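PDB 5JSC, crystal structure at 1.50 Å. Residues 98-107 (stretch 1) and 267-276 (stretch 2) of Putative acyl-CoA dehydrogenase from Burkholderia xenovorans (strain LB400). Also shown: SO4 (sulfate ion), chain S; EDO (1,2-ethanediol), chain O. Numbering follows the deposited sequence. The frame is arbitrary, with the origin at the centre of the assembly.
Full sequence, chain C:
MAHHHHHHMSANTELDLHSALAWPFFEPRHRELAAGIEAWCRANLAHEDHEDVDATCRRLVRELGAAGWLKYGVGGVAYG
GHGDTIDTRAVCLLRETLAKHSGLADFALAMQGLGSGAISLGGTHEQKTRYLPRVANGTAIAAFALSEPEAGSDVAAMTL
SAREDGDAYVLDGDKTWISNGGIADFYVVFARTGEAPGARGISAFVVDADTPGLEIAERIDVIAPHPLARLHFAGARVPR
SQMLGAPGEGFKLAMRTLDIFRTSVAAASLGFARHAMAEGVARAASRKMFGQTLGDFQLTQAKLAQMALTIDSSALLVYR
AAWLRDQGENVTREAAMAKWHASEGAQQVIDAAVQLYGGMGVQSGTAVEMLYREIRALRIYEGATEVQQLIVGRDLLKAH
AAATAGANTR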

# COMPACT_ATOMS: atom_id res chain seq x y z
N LEU C 98 19.68 7.93 -20.82
CA LEU C 98 20.60 8.80 -20.10
C LEU C 98 20.43 8.65 -18.60
O LEU C 98 21.41 8.47 -17.87
CB LEU C 98 20.40 10.25 -20.53
CG LEU C 98 20.94 10.61 -21.91
CD1 LEU C 98 20.37 11.95 -22.35
CD2 LEU C 98 22.46 10.63 -21.92
N ALA C 99 19.18 8.70 -18.11
CA ALA C 99 18.94 8.58 -16.68
C ALA C 99 19.43 7.25 -16.13
O ALA C 99 19.93 7.17 -15.00
CB ALA C 99 17.45 8.74 -16.38
N LYS C 100 19.32 6.18 -16.93
CA LYS C 100 19.80 4.87 -16.51
C LYS C 100 21.30 4.87 -16.23
O LYS C 100 21.78 4.01 -15.49
CB LYS C 100 19.44 3.83 -17.59
CG LYS C 100 19.75 2.39 -17.22
CD LYS C 100 19.11 1.41 -18.19
CE LYS C 100 19.65 1.57 -19.59
NZ LYS C 100 19.03 0.59 -20.54
N HIS C 101 22.04 5.81 -16.80
CA HIS C 101 23.48 5.93 -16.59
C HIS C 101 23.88 7.12 -15.73
O HIS C 101 24.86 7.01 -14.97
CB HIS C 101 24.21 6.06 -17.93
CG HIS C 101 24.14 4.84 -18.78
ND1 HIS C 101 25.16 3.90 -18.81
CD2 HIS C 101 23.21 4.40 -19.66
CE1 HIS C 101 24.85 2.94 -19.66
NE2 HIS C 101 23.66 3.22 -20.19
N SER C 102 23.17 8.25 -15.82
CA SER C 102 23.63 9.50 -15.22
C SER C 102 22.48 10.47 -15.08
O SER C 102 21.90 10.89 -16.08
CB SER C 102 24.73 10.13 -16.06
OG SER C 102 24.96 11.47 -15.64
N GLY C 103 22.17 10.86 -13.84
CA GLY C 103 21.18 11.91 -13.65
C GLY C 103 21.61 13.25 -14.22
O GLY C 103 20.77 14.03 -14.67
N LEU C 104 22.92 13.53 -14.22
CA LEU C 104 23.41 14.79 -14.78
C LEU C 104 23.19 14.84 -16.29
O LEU C 104 22.76 15.87 -16.83
CB LEU C 104 24.89 14.97 -14.46
CG LEU C 104 25.31 14.99 -12.99
CD1 LEU C 104 26.81 14.79 -12.85
CD2 LEU C 104 24.89 16.28 -12.35
N ALA C 105 23.50 13.75 -16.99
CA ALA C 105 23.33 13.73 -18.44
C ALA C 105 21.85 13.81 -18.82
O ALA C 105 21.49 14.50 -19.77
CB ALA C 105 23.97 12.47 -19.01
N ASP C 106 21.00 13.10 -18.08
CA ASP C 106 19.56 13.21 -18.32
C ASP C 106 19.08 14.65 -18.15
O ASP C 106 18.35 15.18 -19.00
CB ASP C 106 18.79 12.30 -17.38
CG ASP C 106 17.31 12.60 -17.39
OD1 ASP C 106 16.68 12.34 -18.43
OD2 ASP C 106 16.77 13.13 -16.38
N PHE C 107 19.50 15.29 -17.05
CA PHE C 107 19.11 16.67 -16.77
C PHE C 107 19.52 17.60 -17.91
O PHE C 107 18.73 18.46 -18.34
CB PHE C 107 19.76 17.10 -15.45
CG PHE C 107 19.38 18.47 -14.98
CD1 PHE C 107 20.13 19.58 -15.35
CD2 PHE C 107 18.31 18.65 -14.12
CE1 PHE C 107 19.80 20.84 -14.90
CE2 PHE C 107 17.97 19.92 -13.66
CZ PHE C 107 18.73 21.01 -14.05
S SO4 S . 25.31 11.01 -11.87
O1 SO4 S . 26.47 10.18 -12.18
O2 SO4 S . 25.07 11.92 -12.98
O3 SO4 S . 25.56 11.77 -10.65
O4 SO4 S . 24.13 10.16 -11.69
C1 EDO O . 11.32 0.85 -23.11
O1 EDO O . 11.45 1.28 -21.76
C2 EDO O . 12.65 1.01 -23.83
O2 EDO O . 13.72 0.57 -22.98
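Stretch 2 267-276: AASLGFARHA

Small residues often mark the point where two backbones pack closely, and this pair illustrates the principle. Stretch 2 is helical throughout, with phi/psi near -60/-43 and each amide from Gly271 to Ala276 bonded to the carbonyl four residues earlier. Stretch 1 is helical at its start, passes through Ser102 (phi/psi -161/119), outside either helix, and enters a second helix at Gly103. That helix runs nearly antiparallel to stretch 2, at 165°, with the axes 11.3 Å apart at closest approach. The closest CA pair lies ahead of Ser102 in sequence: it is Lys100 and Gly271, whose CA atoms are 4.3 Å apart.

Gly271 has no side chain, and a CB there would point toward stretch 1, about 3.1 Å from Lys100 N and 3.2 Å from Ala99 CB. Its absence leaves room for backbone contact, and Lys100 CA lies 3.4 Å from Gly271 O in a CA-H...O contact. Ala99 points its methyl toward stretch 2: CB is 3.4 Å from Ala268 O, 4.1 Å from Ala268 CB, and 3.7 Å from the centroid of the Phe272 ring, over one face in a CH-pi contact. Although the CA-to-CB bond of Phe272 points away, chi1 of -69° (m) brings its ring back to stretch 1, where Gly103 CA meets the edge, 3.7 Å from Phe272 CE1. Further along, Asp106 OD2 sits 3.5 Å from Ala268 CB.

At the other end, the extended start of the Lys100 side chain (chi1 and chi2 both t) brings its CD to 3.9 Å from Arg274 CB. No direct hydrogen bond joins the stretches. Lys100 O and His275 ND1 are 3.0 Å apart, but the angle is poor. A water links the stretches instead, donating to Ala99 O at 2.7 Å and hydrogen-bonded to His275 ND1 at 2.7 Å.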

# COMPACT_ATOMS: atom_id res chain seq x y z
N ALA C 267 9.81 9.03 -18.41
CA ALA C 267 10.85 8.20 -19.01
C ALA C 267 12.14 8.26 -18.19
O ALA C 267 12.81 7.23 -18.00
CB ALA C 267 11.10 8.65 -20.45
N ALA C 268 12.51 9.44 -17.69
CA ALA C 268 13.70 9.52 -16.84
C ALA C 268 13.51 8.70 -15.57
O ALA C 268 14.42 7.98 -15.15
CB ALA C 268 14.02 10.98 -16.49
N SER C 269 12.33 8.80 -14.95
CA SER C 269 12.03 8.00 -13.76
C SER C 269 12.23 6.52 -14.06
O SER C 269 12.83 5.78 -13.26
CB SER C 269 10.59 8.24 -13.32
OG SER C 269 10.35 9.59 -13.00
N LEU C 270 11.71 6.08 -15.20
CA LEU C 270 11.84 4.69 -15.62
C LEU C 270 13.30 4.30 -15.78
O LEU C 270 13.69 3.19 -15.38
CB LEU C 270 11.07 4.52 -16.94
CG LEU C 270 11.26 3.23 -17.73
CD1 LEU C 270 10.79 2.04 -16.92
CD2 LEU C 270 10.47 3.33 -19.05
N GLY C 271 14.11 5.17 -16.38
CA GLY C 271 15.54 4.87 -16.52
C GLY C 271 16.23 4.71 -15.18
O GLY C 271 17.02 3.78 -14.98
N PHE C 272 15.97 5.63 -14.24
CA PHE C 272 16.50 5.47 -12.89
C PHE C 272 16.05 4.14 -12.29
O PHE C 272 16.86 3.43 -11.67
CB PHE C 272 16.05 6.64 -12.01
CG PHE C 272 16.67 7.97 -12.37
CD1 PHE C 272 18.04 8.09 -12.61
CD2 PHE C 272 15.88 9.11 -12.45
CE1 PHE C 272 18.60 9.31 -12.93
CE2 PHE C 272 16.44 10.35 -12.78
CZ PHE C 272 17.80 10.44 -13.02
N ALA C 273 14.78 3.78 -12.46
CA ALA C 273 14.28 2.51 -11.94
C ALA C 273 15.00 1.33 -12.58
O ALA C 273 15.34 0.35 -11.89
CB ALA C 273 12.77 2.40 -12.15
N ARG C 274 15.24 1.38 -13.89
CA ARG C 274 15.94 0.27 -14.53
C ARG C 274 17.35 0.12 -13.99
O ARG C 274 17.85 -1.00 -13.84
CB ARG C 274 15.98 0.46 -16.05
CG ARG C 274 14.63 0.28 -16.73
CD ARG C 274 14.83 0.04 -18.22
NE ARG C 274 13.60 0.06 -19.01
CZ ARG C 274 12.76 -0.97 -19.14
NH1 ARG C 274 12.99 -2.10 -18.50
NH2 ARG C 274 11.68 -0.86 -19.92
N HIS C 275 18.02 1.24 -13.70
CA HIS C 275 19.34 1.15 -13.08
C HIS C 275 19.25 0.46 -11.72
O HIS C 275 20.03 -0.45 -11.42
CB HIS C 275 19.94 2.55 -12.95
CG HIS C 275 21.40 2.56 -12.60
ND1 HIS C 275 22.13 3.73 -12.48
CD2 HIS C 275 22.26 1.55 -12.31
CE1 HIS C 275 23.37 3.44 -12.16
NE2 HIS C 275 23.48 2.13 -12.06
N ALA C 276 18.26 0.85 -10.90
CA ALA C 276 18.09 0.21 -9.60
C ALA C 276 17.78 -1.28 -9.75
O ALA C 276 18.26 -2.10 -8.96
CB ALA C 276 16.98 0.91 -8.81
O HOH W 1 21.48 6.31 -12.99